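Long-range contact in secreted effector protein sseI (Salmonella enterica subsp. enterica serovar Typhimurium, PDB 4G29), which is a secreted virulence effector whose catalytic domain belongs to the cysteine protease superfamily and probably has a papain-like hydrolase activity: residues Y92-S97 / P112-A117. Residues are numbered along the deposited sequence; the frame is centred on the assembly and turned at random.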
ATOM      1  N   TYR A  92       8.541   8.557  -1.082  1.00 20.60           N
ATOM      2  CA  TYR A  92       7.757   8.294   0.126  1.00 19.65           C
ATOM      3  C   TYR A  92       6.411   7.636  -0.235  1.00 19.12           C
ATOM      4  O   TYR A  92       5.836   7.907  -1.283  1.00 19.20           O
ATOM      5  CB  TYR A  92       7.549   9.632   0.867  1.00 21.07           C
ATOM      6  CG  TYR A  92       8.869  10.192   1.316  1.00 20.88           C
ATOM      7  CD1 TYR A  92       9.443   9.807   2.526  1.00 24.96           C
ATOM      8  CD2 TYR A  92       9.605  11.002   0.469  1.00 26.89           C
ATOM      9  CE1 TYR A  92      10.665  10.319   2.919  1.00 26.46           C
ATOM     10  CE2 TYR A  92      10.812  11.486   0.837  1.00 26.12           C
ATOM     11  CZ  TYR A  92      11.347  11.136   2.070  1.00 27.55           C
ATOM     12  OH  TYR A  92      12.583  11.621   2.476  1.00 34.25           O
ATOM     13  N   VAL A  93       5.955   6.770   0.645  1.00 19.48           N
ATOM     14  CA  VAL A  93       4.705   6.064   0.486  1.00 18.96           C
ATOM     15  C   VAL A  93       3.777   6.550   1.586  1.00 17.76           C
ATOM     16  O   VAL A  93       4.103   6.462   2.760  1.00 20.45           O
ATOM     17  CB  VAL A  93       4.870   4.562   0.563  1.00 18.25           C
ATOM     18  CG1 VAL A  93       3.543   3.863   0.258  1.00 19.05           C
ATOM     19  CG2 VAL A  93       5.952   4.090  -0.447  1.00 19.17           C
ATOM     20  N   PHE A  94       2.646   7.105   1.172  1.00 18.34           N
ATOM     21  CA  PHE A  94       1.514   7.387   2.047  1.00 18.06           C
ATOM     22  C   PHE A  94       0.572   6.187   1.962  1.00 17.92           C
ATOM     23  O   PHE A  94      -0.015   5.875   0.890  1.00 17.57           O
ATOM     24  CB  PHE A  94       0.819   8.670   1.609  1.00 17.68           C
ATOM     25  CG  PHE A  94       1.499   9.950   2.028  1.00 20.86           C
ATOM     26  CD1 PHE A  94       2.761  10.299   1.560  1.00 23.31           C
ATOM     27  CD2 PHE A  94       0.780  10.900   2.770  1.00 25.27           C
ATOM     28  CE1 PHE A  94       3.361  11.538   1.919  1.00 28.03           C
ATOM     29  CE2 PHE A  94       1.320  12.092   3.089  1.00 23.82           C
ATOM     30  CZ  PHE A  94       2.642  12.425   2.697  1.00 28.55           C
ATOM     31  N   ASP A  95       0.423   5.499   3.083  1.00 17.89           N
ATOM     32  CA  ASP A  95      -0.419   4.322   3.159  1.00 17.62           C
ATOM     33  C   ASP A  95      -1.246   4.429   4.426  1.00 17.16           C
ATOM     34  O   ASP A  95      -1.018   3.716   5.410  1.00 17.64           O
ATOM     35  CB  ASP A  95       0.476   3.069   3.143  1.00 18.42           C
ATOM     36  CG  ASP A  95      -0.299   1.748   3.112  1.00 19.90           C
ATOM     37  OD1 ASP A  95      -1.536   1.764   3.098  1.00 18.29           O
ATOM     38  OD2 ASP A  95       0.390   0.686   3.106  1.00 18.64           O
ATOM     39  N   VAL A  96      -2.184   5.365   4.384  1.00 17.98           N
ATOM     40  CA  VAL A  96      -2.961   5.752   5.545  1.00 18.27           C
ATOM     41  C   VAL A  96      -4.100   4.773   5.920  1.00 20.01           C
ATOM     42  O   VAL A  96      -4.776   4.998   6.907  1.00 21.19           O
ATOM     43  CB  VAL A  96      -3.464   7.214   5.479  1.00 20.24           C
ATOM     44  CG1 VAL A  96      -2.301   8.219   5.186  1.00 21.49           C
ATOM     45  CG2 VAL A  96      -4.545   7.409   4.427  1.00 18.27           C
ATOM     46  N   SER A  97      -4.278   3.701   5.154  1.00 18.12           N
ATOM     47  CA  SER A  97      -5.228   2.650   5.498  1.00 19.98           C
ATOM     48  C   SER A  97      -4.576   1.281   5.717  1.00 18.75           C
ATOM     49  O   SER A  97      -5.274   0.263   5.736  1.00 18.59           O
ATOM     50  CB  SER A  97      -6.334   2.560   4.472  1.00 19.43           C
ATOM     51  OG  SER A  97      -5.891   2.128   3.212  1.00 22.66           O
ATOM     52  N   PRO A 112      -1.908   4.220  10.490  1.00 24.77           N
ATOM     53  CA  PRO A 112      -1.566   4.752   9.178  1.00 23.50           C
ATOM     54  C   PRO A 112      -0.040   4.912   9.018  1.00 23.61           C
ATOM     55  O   PRO A 112       0.644   5.270   9.988  1.00 24.93           O
ATOM     56  CB  PRO A 112      -2.222   6.123   9.183  1.00 24.67           C
ATOM     57  CG  PRO A 112      -2.558   6.410  10.607  1.00 24.62           C
ATOM     58  CD  PRO A 112      -2.773   5.132  11.254  1.00 25.47           C
ATOM     59  N   LEU A 113       0.461   4.649   7.820  1.00 22.08           N
ATOM     60  CA  LEU A 113       1.897   4.745   7.544  1.00 21.78           C
ATOM     61  C   LEU A 113       2.150   5.918   6.605  1.00 21.52           C
ATOM     62  O   LEU A 113       1.481   6.076   5.623  1.00 21.17           O
ATOM     63  CB  LEU A 113       2.394   3.475   6.831  1.00 21.29           C
ATOM     64  CG  LEU A 113       2.116   2.146   7.517  1.00 22.43           C
ATOM     65  CD1 LEU A 113       2.554   0.985   6.599  1.00 20.79           C
ATOM     66  CD2 LEU A 113       2.708   2.111   8.934  1.00 22.87           C
ATOM     67  N   ILE A 114       3.167   6.712   6.932  1.00 21.09           N
ATOM     68  CA  ILE A 114       3.775   7.645   5.964  1.00 21.00           C
ATOM     69  C   ILE A 114       5.291   7.455   6.158  1.00 21.33           C
ATOM     70  O   ILE A 114       5.866   7.879   7.177  1.00 23.00           O
ATOM     71  CB  ILE A 114       3.359   9.095   6.218  1.00 22.25           C
ATOM     72  CG1 ILE A 114       1.837   9.264   6.201  1.00 21.44           C
ATOM     73  CG2 ILE A 114       4.010  10.071   5.136  1.00 24.53           C
ATOM     74  CD1 ILE A 114       1.370  10.675   6.595  1.00 23.56           C
ATOM     75  N   LEU A 115       5.920   6.805   5.189  1.00 21.51           N
ATOM     76  CA  LEU A 115       7.247   6.276   5.336  1.00 22.42           C
ATOM     77  C   LEU A 115       8.054   6.483   4.088  1.00 22.11           C
ATOM     78  O   LEU A 115       7.496   6.650   3.030  1.00 22.53           O
ATOM     79  CB  LEU A 115       7.229   4.778   5.621  1.00 22.05           C
ATOM     80  CG  LEU A 115       6.649   4.297   6.970  1.00 23.16           C
ATOM     81  CD1 LEU A 115       6.510   2.814   6.983  1.00 24.04           C
ATOM     82  CD2 LEU A 115       7.616   4.756   8.098  1.00 26.33           C
ATOM     83  N   SER A 116       9.384   6.421   4.172  1.00 21.94           N
ATOM     84  CA  SER A 116      10.122   6.308   2.904  1.00 23.71           C
ATOM     85  C   SER A 116       9.759   4.996   2.207  1.00 22.77           C
ATOM     86  O   SER A 116       9.228   4.068   2.834  1.00 23.86           O
ATOM     87  CB  SER A 116      11.629   6.350   3.107  1.00 26.02           C
ATOM     88  OG  SER A 116      12.122   5.105   3.613  1.00 27.11           O
ATOM     89  N   ALA A 117      10.046   4.888   0.914  1.00 24.28           N
ATOM     90  CA  ALA A 117       9.698   3.660   0.201  1.00 23.43           C
ATOM     91  C   ALA A 117      10.436   2.488   0.829  1.00 24.52           C
ATOM     92  O   ALA A 117       9.885   1.414   0.949  1.00 23.53           O
ATOM     93  CB  ALA A 117      10.040   3.750  -1.263  1.00 25.89           C
TER
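F94 has CG anti to its carbonyl carbon (chi1 -79°), and I114 has CG2 anti to its backbone N. I114 CG2 sits over the centre of the F94 ring, 3.6 Å from the centroid, in a CH-pi contact. I114 CD1 reaches the CD2-CE2 side of the same ring, with CE2 at 3.8 Å. F58 meets this ring edge-to-face, and V49 and M53 of helix 42-55 also pack on F94.

The backbones form an antiparallel ladder. The V93-L115 pair is hydrogen-bonded: V93 N gives to L115 O at 2.8 Å, and L115 N returns to V93 O at 3.1 Å. D95 and L113 form the second such pair. D95 N gives to L113 O at 2.8 Å. L113 N gives to D95 O at 3.0 Å.

V93, D95, L113 and L115 point to the sheet face opposite F94 and I114. There V93 CG2 packs on A117 CA at 3.8 Å, where helix 117-126 begins. D95 and L113 lie side by side and point the same way, with L113 CD1 4.1 Å from D95 OD2. D95 OD1 is hydrogen-bonded to H80 NE2, and D95 OD2 to W120 NE1 and Y124 OH. The ladder fixes the D95 backbone, and these bonds hold its carboxylate. This is consistent with a Cys-His-Asp triad of C42, H80 and D95, in which D95 would orient the histidine.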